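PDB 2GK4: conserved hypothetical protein from Streptococcus pneumoniae, which is of unknown function but, as a DNA/pantothenate metabolism flavoprotein, probably takes part in coenzyme A biosynthesis, as its relatives with phosphopantothenate-cysteine ligase activity do. Local coordinates for residues K115-L118 and S119-N122; V164-T167 and E168-V172. All blocks are in the same frame, centred on the assembly; numbering follows the deposited sequence.

Contact 1 (K115-L118 and S119-N122)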
loop_
_atom_site.group_PDB
_atom_site.type_symbol
_atom_site.label_atom_id
_atom_site.label_comp_id
_atom_site.label_asym_id
_atom_site.label_seq_id
_atom_site.Cartn_x
_atom_site.Cartn_y
_atom_site.Cartn_z
ATOM N N LYS A 115 -12.260 16.067 18.723
ATOM C CA LYS A 115 -13.383 15.261 18.239
ATOM C C LYS A 115 -14.121 15.966 17.087
ATOM O O LYS A 115 -14.784 15.297 16.276
ATOM C CB LYS A 115 -14.320 14.886 19.402
ATOM C CG LYS A 115 -13.600 14.027 20.442
ATOM C CD LYS A 115 -14.513 13.354 21.496
ATOM C CE LYS A 115 -13.636 12.564 22.487
ATOM N NZ LYS A 115 -14.283 12.379 23.823
ATOM N N GLU A 116 -13.972 17.296 16.986
ATOM C CA GLU A 116 -14.581 18.067 15.882
ATOM C C GLU A 116 -14.169 17.488 14.522
ATOM O O GLU A 116 -14.947 17.513 13.579
ATOM C CB GLU A 116 -14.228 19.564 15.926
ATOM C CG GLU A 116 -12.810 19.935 15.403
ATOM C CD GLU A 116 -12.508 21.463 15.385
ATOM O OE1 GLU A 116 -13.140 22.202 14.594
ATOM O OE2 GLU A 116 -11.604 21.917 16.125
ATOM N N PHE A 117 -12.952 16.956 14.455
ATOM C CA PHE A 117 -12.366 16.507 13.193
ATOM C C PHE A 117 -13.013 15.239 12.653
ATOM O O PHE A 117 -12.901 14.942 11.453
ATOM C CB PHE A 117 -10.854 16.328 13.334
ATOM C CG PHE A 117 -10.109 17.625 13.551
ATOM C CD1 PHE A 117 -9.365 17.825 14.698
ATOM C CD2 PHE A 117 -10.154 18.634 12.611
ATOM C CE1 PHE A 117 -8.679 19.024 14.911
ATOM C CE2 PHE A 117 -9.469 19.832 12.804
ATOM C CZ PHE A 117 -8.733 20.028 13.960
ATOM N N LEU A 118 -13.712 14.511 13.516
ATOM C CA LEU A 118 -14.362 13.263 13.095
ATOM C C LEU A 118 -15.625 13.493 12.270
ATOM O O LEU A 118 -16.144 12.552 11.632
ATOM C CB LEU A 118 -14.728 12.379 14.286
ATOM C CG LEU A 118 -13.717 12.090 15.386
ATOM C CD1 LEU A 118 -14.320 11.097 16.385
ATOM C CD2 LEU A 118 -12.439 11.562 14.812
ATOM N N SER A 119 -16.138 14.720 12.309
ATOM C CA SER A 119 -17.370 15.037 11.605
ATOM C C SER A 119 -17.106 15.926 10.392
ATOM O O SER A 119 -18.044 16.463 9.787
ATOM C CB SER A 119 -18.365 15.689 12.552
ATOM O OG SER A 119 -17.896 16.965 12.915
ATOM N N LYS A 120 -15.826 16.063 10.040
ATOM C CA LYS A 120 -15.379 16.852 8.886
ATOM C C LYS A 120 -14.988 15.973 7.686
ATOM O O LYS A 120 -14.743 14.766 7.828
ATOM C CB LYS A 120 -14.179 17.734 9.267
ATOM C CG LYS A 120 -14.483 18.802 10.309
ATOM C CD LYS A 120 -13.388 19.855 10.319
ATOM C CE LYS A 120 -13.312 20.585 11.660
ATOM N NZ LYS A 120 -14.511 21.449 11.992
ATOM N N GLN A 121 -14.904 16.604 6.515
ATOM C CA GLN A 121 -14.492 15.915 5.285
ATOM C C GLN A 121 -13.186 16.497 4.764
ATOM O O GLN A 121 -12.911 17.685 4.977
ATOM C CB GLN A 121 -15.602 16.032 4.225
ATOM C CG GLN A 121 -16.920 15.335 4.624
ATOM C CD GLN A 121 -16.739 13.838 4.925
ATOM O OE1 GLN A 121 -16.007 13.133 4.226
ATOM N NE2 GLN A 121 -17.398 13.359 5.993
ATOM N N ASN A 122 -12.397 15.686 4.060
ATOM C CA ASN A 122 -11.091 16.127 3.570
ATOM C C ASN A 122 -11.098 17.439 2.795
ATOM O O ASN A 122 -10.142 18.200 2.899
ATOM C CB ASN A 122 -10.429 15.052 2.709
ATOM C CG ASN A 122 -9.722 14.011 3.522
ATOM O OD1 ASN A 122 -9.670 14.094 4.745
ATOM N ND2 ASN A 122 -9.159 13.016 2.843
HETATM O O HOH W 1 -16.665 19.344 13.031
HETATM O O HOH W 2 -16.439 12.836 8.940
#
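Lys120 reaches back over the 3-10 turn of 115-118 to meet Glu116 and Phe117, and its side chain can be followed atom by atom. CB sits near the carbonyl oxygen of Phe117, to which the Lys120 N also gives a weak bond. CG, set beside the backbone N by chi1 of -64°, passes 3.5 Å from Glu116 O. CD approaches the Phe117 ring, and CE comes obliquely to CD2 of that ring at 3.8 Å. There chi4 turns the end of the chain, and NZ forms a salt bridge with Glu116 OE1 at 3.0 Å. It meets the carboxylate on its anti side, somewhat out of the plane; the other oxygen, OE2, is bonded to Ser111.

Glu116 CG lies over the centre of the Phe117 ring, 3.9 Å above its plane. The turn itself is closed by Ser119 N, which donates to Glu116 O at 3.3 Å from above the carbonyl plane. One water donates a hydrogen bond to that same oxygen, accepts from Lys120 NZ and bonds Ser119 OG. Phe117 stacks on Phe137 of strand 133-140, and its ring also meets Tyr101 of strand 97-104.

Ion pair and water together hold the ammonium at the turn, while the ring packs against CD and CE of Lys120; with solvent at hand, the carboxylate probably stays ionised and the lysine protonated.

Contact 2 (V164-T167 and E168-V172)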
loop_
_atom_site.group_PDB
_atom_site.type_symbol
_atom_site.label_atom_id
_atom_site.label_comp_id
_atom_site.label_asym_id
_atom_site.label_seq_id
_atom_site.Cartn_x
_atom_site.Cartn_y
_atom_site.Cartn_z
ATOM N N VAL A 164 2.832 -9.895 19.120
ATOM C CA VAL A 164 4.270 -9.672 18.937
ATOM C C VAL A 164 4.980 -9.701 20.301
ATOM O O VAL A 164 4.698 -8.867 21.166
ATOM C CB VAL A 164 4.561 -8.321 18.214
ATOM C CG1 VAL A 164 6.047 -8.261 17.842
ATOM C CG2 VAL A 164 3.709 -8.159 16.920
ATOM N N ASP A 165 5.869 -10.677 20.476
ATOM C CA ASP A 165 6.761 -10.811 21.637
ATOM C C ASP A 165 5.988 -11.008 22.941
ATOM O O ASP A 165 6.093 -10.203 23.867
ATOM C CB ASP A 165 7.733 -9.623 21.751
ATOM C CG ASP A 165 9.056 -10.006 22.421
ATOM O OD1 ASP A 165 9.206 -11.169 22.860
ATOM O OD2 ASP A 165 9.947 -9.134 22.504
ATOM N N VAL A 166 5.205 -12.083 22.992
ATOM C CA VAL A 166 4.378 -12.389 24.152
ATOM C C VAL A 166 4.658 -13.827 24.632
ATOM O O VAL A 166 5.213 -14.649 23.883
ATOM C CB VAL A 166 2.876 -12.226 23.795
ATOM C CG1 VAL A 166 2.553 -10.740 23.442
ATOM C CG2 VAL A 166 2.487 -13.142 22.614
ATOM N N THR A 167 4.227 -14.167 25.849
ATOM C CA THR A 167 4.344 -15.563 26.286
ATOM C C THR A 167 3.277 -16.376 25.565
ATOM O O THR A 167 2.243 -15.834 25.126
ATOM C CB THR A 167 4.117 -15.742 27.789
ATOM O OG1 THR A 167 2.762 -15.396 28.110
ATOM C CG2 THR A 167 5.092 -14.887 28.574
ATOM N N GLU A 168 3.497 -17.682 25.457
ATOM C CA GLU A 168 2.450 -18.526 24.884
ATOM C C GLU A 168 1.192 -18.577 25.731
ATOM O O GLU A 168 0.120 -18.675 25.196
ATOM C CB GLU A 168 2.989 -19.926 24.546
ATOM C CG GLU A 168 4.097 -19.849 23.504
ATOM C CD GLU A 168 4.438 -21.202 22.881
ATOM O OE1 GLU A 168 4.230 -22.263 23.535
ATOM O OE2 GLU A 168 4.944 -21.181 21.738
ATOM N N ASP A 169 1.300 -18.481 27.060
ATOM C CA ASP A 169 0.105 -18.465 27.886
ATOM C C ASP A 169 -0.727 -17.190 27.610
ATOM O O ASP A 169 -1.959 -17.230 27.628
ATOM C CB ASP A 169 0.463 -18.593 29.379
ATOM C CG ASP A 169 0.833 -20.030 29.779
ATOM O OD1 ASP A 169 0.442 -20.978 29.064
ATOM O OD2 ASP A 169 1.503 -20.216 30.823
ATOM N N HIS A 170 -0.052 -16.076 27.325
ATOM C CA HIS A 170 -0.768 -14.817 27.041
ATOM C C HIS A 170 -1.465 -14.948 25.696
ATOM O O HIS A 170 -2.628 -14.546 25.540
ATOM C CB HIS A 170 0.183 -13.615 27.048
ATOM C CG HIS A 170 -0.471 -12.314 26.672
ATOM N ND1 HIS A 170 -1.421 -11.704 27.461
ATOM C CD2 HIS A 170 -0.304 -11.507 25.595
ATOM C CE1 HIS A 170 -1.806 -10.575 26.891
ATOM N NE2 HIS A 170 -1.155 -10.440 25.753
ATOM N N LEU A 171 -0.762 -15.575 24.755
ATOM C CA LEU A 171 -1.269 -15.811 23.415
ATOM C C LEU A 171 -2.560 -16.630 23.520
ATOM O O LEU A 171 -3.559 -16.308 22.883
ATOM C CB LEU A 171 -0.196 -16.543 22.603
ATOM C CG LEU A 171 -0.207 -16.652 21.092
ATOM C CD1 LEU A 171 -0.513 -15.289 20.432
ATOM C CD2 LEU A 171 1.149 -17.226 20.576
ATOM N N VAL A 172 -2.525 -17.694 24.321
ATOM C CA VAL A 172 -3.713 -18.519 24.570
ATOM C C VAL A 172 -4.863 -17.735 25.221
ATOM O O VAL A 172 -6.013 -17.833 24.779
ATOM C CB VAL A 172 -3.358 -19.763 25.433
ATOM C CG1 VAL A 172 -4.640 -20.496 25.897
ATOM C CG2 VAL A 172 -2.474 -20.694 24.584
#
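Thr167 OG1 is held between the backbone N and the carbonyl carbon by chi1 of 65°, a setting that turns the hydroxyl oxygen toward the first turn of the helix and His170 N. The His170 side chain takes the other course: its CG stands anti to the backbone N (chi1 176°), which swings the ring back toward Val166.

His170 N donates to Thr167 OG1 at 3.0 Å, and the same N-H also makes a weak, strongly bent bond to Thr167 O. The hydroxyl oxygen lies 3.3 Å from His170 CB as well. The two side chains cross at about a right angle. Leu171 N completes the set with a bond of 3.0 Å to Thr167 O, the first i to i+4 link of the helix.

This is an N-cap: Thr167 stands right before helix 168-182, and its side chain takes up an amide of the first turn that has no preceding helical carbonyl to bond. The helix follows strand 156-163 and leads to the neighbouring parallel strand 186-191, a beta-alpha-beta crossover in a Rossmann-like sheet. Ahead of the cap, Asp191 accepts from the backbone N of both Asp165 and Val166, tying this loop to the end of that next strand.

Val166, directly before the cap, and Leu171, the fourth helix residue, form a hydrophobic staple, though a loose one, with Val166 CG2 4.3 Å from Leu171 CD1. The CB and CG1 of Val166 both lie 3.7 Å from His170 CD2, with CG1 reaching the imidazole obliquely. Leu171 is buried and packs on Leu163 and Ile203. Glu168 also touches Ile203, and its OE2 forms a salt bridge with Arg201.

How the contacts relate
Both contacts are local and lie at the surface, yet they belong to separate parts of the chain, their centres 37 Å apart and their nearest atoms about 26 Å. Contact 1 sits in the loop between helix 105-110 and strand 133-140, beside the two-stranded antiparallel pair, where Lys115 and Leu118 also pack on the second subunit. Contact 2 begins a helix flanking the large mixed sheet. They share no helix or strand. Charge and bound water dominate the first, with one aromatic ring buried beneath; the second relies on a hydroxyl capping one backbone amide, with the Thr167 carbonyl taking the next, and sends Leu171 inward against strands of the main sheet.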